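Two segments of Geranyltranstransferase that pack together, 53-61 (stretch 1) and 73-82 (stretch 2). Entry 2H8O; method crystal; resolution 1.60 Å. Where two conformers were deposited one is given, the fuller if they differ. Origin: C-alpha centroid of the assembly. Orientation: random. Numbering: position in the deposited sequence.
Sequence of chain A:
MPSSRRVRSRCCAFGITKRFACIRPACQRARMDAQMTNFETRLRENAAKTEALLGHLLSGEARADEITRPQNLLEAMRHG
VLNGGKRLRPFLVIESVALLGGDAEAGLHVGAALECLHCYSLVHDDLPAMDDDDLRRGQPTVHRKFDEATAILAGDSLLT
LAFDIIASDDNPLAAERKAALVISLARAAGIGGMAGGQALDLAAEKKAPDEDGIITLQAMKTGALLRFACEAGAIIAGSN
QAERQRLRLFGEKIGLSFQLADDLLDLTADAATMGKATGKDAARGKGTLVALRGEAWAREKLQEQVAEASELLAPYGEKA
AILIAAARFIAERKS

Stretch 1 (53-61) LLGHLLSGE
Stretch 2, residues 73-82: LLEAMRHGVL

The end of a helix leaves carbonyl groups without the amide partners that the next turn would have supplied, and a neighbouring helix can meet that need with a long polar side chain while packing its apolar residues alongside. Two segments of geranyltranstransferase illustrate the principle. Stretch 1 is helical from Leu-53 to Leu-57, continuing a helix that begins earlier in the chain, and then unwinds; stretch 2 is helical throughout, from Leu-73 to Leu-82. The register runs in opposite senses along the two chains: the CA of Leu-54 lies 8.2 Å from the CA of Val-81, and the CA of Leu-58 lies 6.8 Å from the CA of Arg-78.

The backbone sets the stage. In stretch 1, Leu-57 N and Leu-58 N donate to Leu-53 O and Leu-54 O at 2.8 and 2.9 Å, the usual i to i-4 pattern. Leu-58 is the first residue to leave helical angles, with phi/psi of -102/19°, and Ser-59 N reaches back to His-56 O at 3.1 Å. Ser-59 is extended (-69/165°), Gly-60 returns to -80/-12°, and Glu-61 leaves at -72/131°. Stretch 2 keeps phi near -60° and psi near -40°, its i to i-4 bonds measuring 2.8 to 3.0 Å, from Met-77 N to Leu-73 O through Leu-82 N to Arg-78 O.

Apolar packing centres on Leu-58, which has the largest area covered by the other stretch. Its CB points toward stretch 2, and with chi1 m and chi2 t its methyls enter a pocket of aliphatic groups: CD2 lies 3.9 Å from Met-77 CE and 4.3 Å from Leu-74 CD1, while CD1 lies 3.9 Å from Val-81 CG2. Met-77 adopts m, t, p; Leu-74 adopts t, p; Val-81 has chi1 t. Four residues earlier, Leu-54, also m, t, extends the contact by placing CD1 3.8 Å from Val-81 CG1. Val-81 thus touches both Leu-54, in the last turn of the helix, and Leu-58, the first residue beyond it, whose N still bonds back to Leu-54 O.

Polar bonding falls to Arg-78. Its CB points sideways, but an extended side chain (chi1 m, chi2 and chi3 t, chi4 145°) brings the guanidinium to the unwinding chain. Arg-78 NH1 donates to Leu-58 O at 2.8 Å with an angle of 142°, and Arg-78 NE makes a weak bond to the same oxygen, Leu-58 O, at 3.1 Å and 135°. The carbonyl lies at the guanidinium edge, near its plane, where the N-H groups can address it. Water 1 donates to Gly-55 O at 2.6 Å and weakly accepts from Arg-78 NE at 3.1 Å, linking the helical turn to the same arginine.

Close backbone contacts complete the fit. Leu-74 CD2 approaches Ser-59 O and Gly-60 CA, each at 3.5 Å, so the leucine methyl packs against the loop backbone. The ensemble buries 350 Å², both sides summed.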

# COMPACT_ATOMS: atom_id res chain seq x y z
N LEU A 53 -1.24 -12.21 16.70
CA LEU A 53 -1.04 -12.47 15.27
C LEU A 53 -0.08 -11.44 14.66
O LEU A 53 0.83 -11.79 13.91
CB LEU A 53 -2.36 -12.50 14.53
CG LEU A 53 -2.26 -12.74 13.02
CD1 LEU A 53 -1.61 -14.08 12.68
CD2 LEU A 53 -3.64 -12.69 12.40
N LEU A 54 -0.26 -10.17 15.01
CA LEU A 54 0.67 -9.12 14.56
C LEU A 54 2.13 -9.43 14.91
O LEU A 54 3.03 -9.27 14.09
CB LEU A 54 0.25 -7.77 15.14
CG LEU A 54 -0.98 -7.17 14.46
CD1 LEU A 54 -1.56 -6.05 15.33
CD2 LEU A 54 -0.64 -6.67 13.04
N GLY A 55 2.37 -9.93 16.12
CA GLY A 55 3.73 -10.26 16.52
C GLY A 55 4.31 -11.34 15.63
O GLY A 55 5.49 -11.33 15.28
N HIS A 56 3.46 -12.31 15.31
CA HIS A 56 3.81 -13.38 14.41
C HIS A 56 4.10 -12.85 13.00
O HIS A 56 5.13 -13.16 12.41
CB HIS A 56 2.69 -14.41 14.40
CG HIS A 56 2.93 -15.56 13.48
ND1 HIS A 56 3.91 -16.50 13.73
CD2 HIS A 56 2.33 -15.93 12.33
CE1 HIS A 56 3.90 -17.40 12.77
NE2 HIS A 56 2.95 -17.08 11.91
N LEU A 57 3.22 -11.98 12.51
CA LEU A 57 3.37 -11.43 11.15
C LEU A 57 4.58 -10.50 11.01
O LEU A 57 5.06 -10.27 9.90
CB LEU A 57 2.09 -10.71 10.72
CG LEU A 57 0.84 -11.56 10.56
CD1 LEU A 57 -0.42 -10.71 10.48
CD2 LEU A 57 0.96 -12.41 9.30
N LEU A 58 5.04 -9.95 12.15
CA LEU A 58 6.21 -9.06 12.19
C LEU A 58 7.46 -9.78 12.69
O LEU A 58 8.45 -9.16 13.04
CB LEU A 58 5.90 -7.81 13.02
CG LEU A 58 4.79 -6.92 12.43
CD1 LEU A 58 4.40 -5.82 13.43
CD2 LEU A 58 5.26 -6.30 11.11
N SER A 59 7.46 -11.11 12.65
CA SER A 59 8.66 -11.84 13.06
C SER A 59 9.78 -11.62 12.04
O SER A 59 9.55 -11.15 10.93
CB SER A 59 8.37 -13.33 13.23
OG SER A 59 8.13 -13.92 11.98
N GLY A 60 11.00 -11.95 12.45
CA GLY A 60 12.17 -11.64 11.67
C GLY A 60 12.47 -12.57 10.51
O GLY A 60 13.33 -12.27 9.69
N GLU A 61 11.78 -13.70 10.45
CA GLU A 61 11.99 -14.71 9.40
C GLU A 61 11.44 -14.22 8.08
O GLU A 61 10.29 -13.77 8.03
CB GLU A 61 11.27 -16.02 9.78
CG GLU A 61 10.06 -15.82 10.72
CD GLU A 61 9.04 -16.93 10.71
OE1 GLU A 61 9.39 -18.09 10.37
OE2 GLU A 61 7.87 -16.65 11.07
N LEU A 73 14.51 -1.71 10.43
CA LEU A 73 13.20 -1.34 9.86
C LEU A 73 12.07 -2.15 10.50
O LEU A 73 11.01 -1.62 10.83
CB LEU A 73 13.21 -1.54 8.35
CG LEU A 73 11.90 -1.17 7.65
CD1 LEU A 73 11.50 0.27 7.96
CD2 LEU A 73 12.03 -1.43 6.14
N LEU A 74 12.29 -3.44 10.68
CA LEU A 74 11.30 -4.30 11.33
C LEU A 74 11.02 -3.84 12.76
O LEU A 74 9.89 -3.79 13.18
CB LEU A 74 11.76 -5.76 11.25
CG LEU A 74 10.79 -6.87 11.58
CD1 LEU A 74 9.55 -6.77 10.73
CD2 LEU A 74 11.48 -8.25 11.42
N GLU A 75 12.05 -3.48 13.52
CA GLU A 75 11.85 -2.93 14.87
C GLU A 75 10.99 -1.65 14.85
O GLU A 75 10.16 -1.45 15.72
CB GLU A 75 13.21 -2.66 15.53
CG GLU A 75 13.94 -3.92 15.96
CD GLU A 75 15.32 -3.64 16.52
OE1 GLU A 75 15.70 -2.45 16.68
OE2 GLU A 75 16.06 -4.63 16.81
N ALA A 76 11.22 -0.80 13.85
CA ALA A 76 10.46 0.44 13.70
C ALA A 76 8.99 0.15 13.42
O ALA A 76 8.10 0.82 13.98
CB ALA A 76 11.08 1.33 12.60
N MET A 77 8.74 -0.84 12.56
CA MET A 77 7.38 -1.30 12.27
C MET A 77 6.71 -1.80 13.55
O MET A 77 5.58 -1.44 13.83
CB MET A 77 7.35 -2.39 11.19
CG MET A 77 7.89 -1.96 9.81
SD MET A 77 8.20 -3.35 8.62
CE MET A 77 6.50 -3.88 8.30
N ARG A 78 7.40 -2.66 14.31
CA ARG A 78 6.86 -3.15 15.57
C ARG A 78 6.55 -2.01 16.54
O ARG A 78 5.52 -2.03 17.23
CB ARG A 78 7.82 -4.12 16.22
CG ARG A 78 8.01 -5.44 15.50
CD ARG A 78 9.12 -6.23 16.17
NE ARG A 78 9.43 -7.45 15.43
CZ ARG A 78 10.65 -7.98 15.30
NH1 ARG A 78 10.80 -9.09 14.60
NH2 ARG A 78 11.71 -7.42 15.88
N HIS A 79 7.43 -1.01 16.59
CA HIS A 79 7.23 0.14 17.46
C HIS A 79 5.96 0.88 17.04
O HIS A 79 5.15 1.29 17.88
CB HIS A 79 8.43 1.08 17.45
CG HIS A 79 8.38 2.12 18.53
ND1 HIS A 79 8.61 1.83 19.85
CD2 HIS A 79 8.05 3.44 18.48
CE1 HIS A 79 8.47 2.93 20.57
NE2 HIS A 79 8.14 3.92 19.77
N GLY A 80 5.77 1.04 15.74
CA GLY A 80 4.59 1.71 15.21
C GLY A 80 3.31 0.99 15.60
O GLY A 80 2.31 1.60 15.95
N VAL A 81 3.36 -0.34 15.54
CA VAL A 81 2.21 -1.17 15.93
C VAL A 81 1.99 -1.14 17.46
O VAL A 81 0.86 -1.03 17.92
CB VAL A 81 2.35 -2.59 15.39
CG1 VAL A 81 1.25 -3.50 15.92
CG2 VAL A 81 2.29 -2.59 13.86
N LEU A 82 3.06 -1.19 18.23
CA LEU A 82 2.97 -1.10 19.69
C LEU A 82 2.21 0.14 20.15
O LEU A 82 1.41 0.07 21.08
CB LEU A 82 4.38 -1.07 20.30
CG LEU A 82 4.39 -1.14 21.82
CD1 LEU A 82 3.94 -2.51 22.27
CD2 LEU A 82 5.79 -0.81 22.31
O HOH W 1 7.48 -9.77 16.06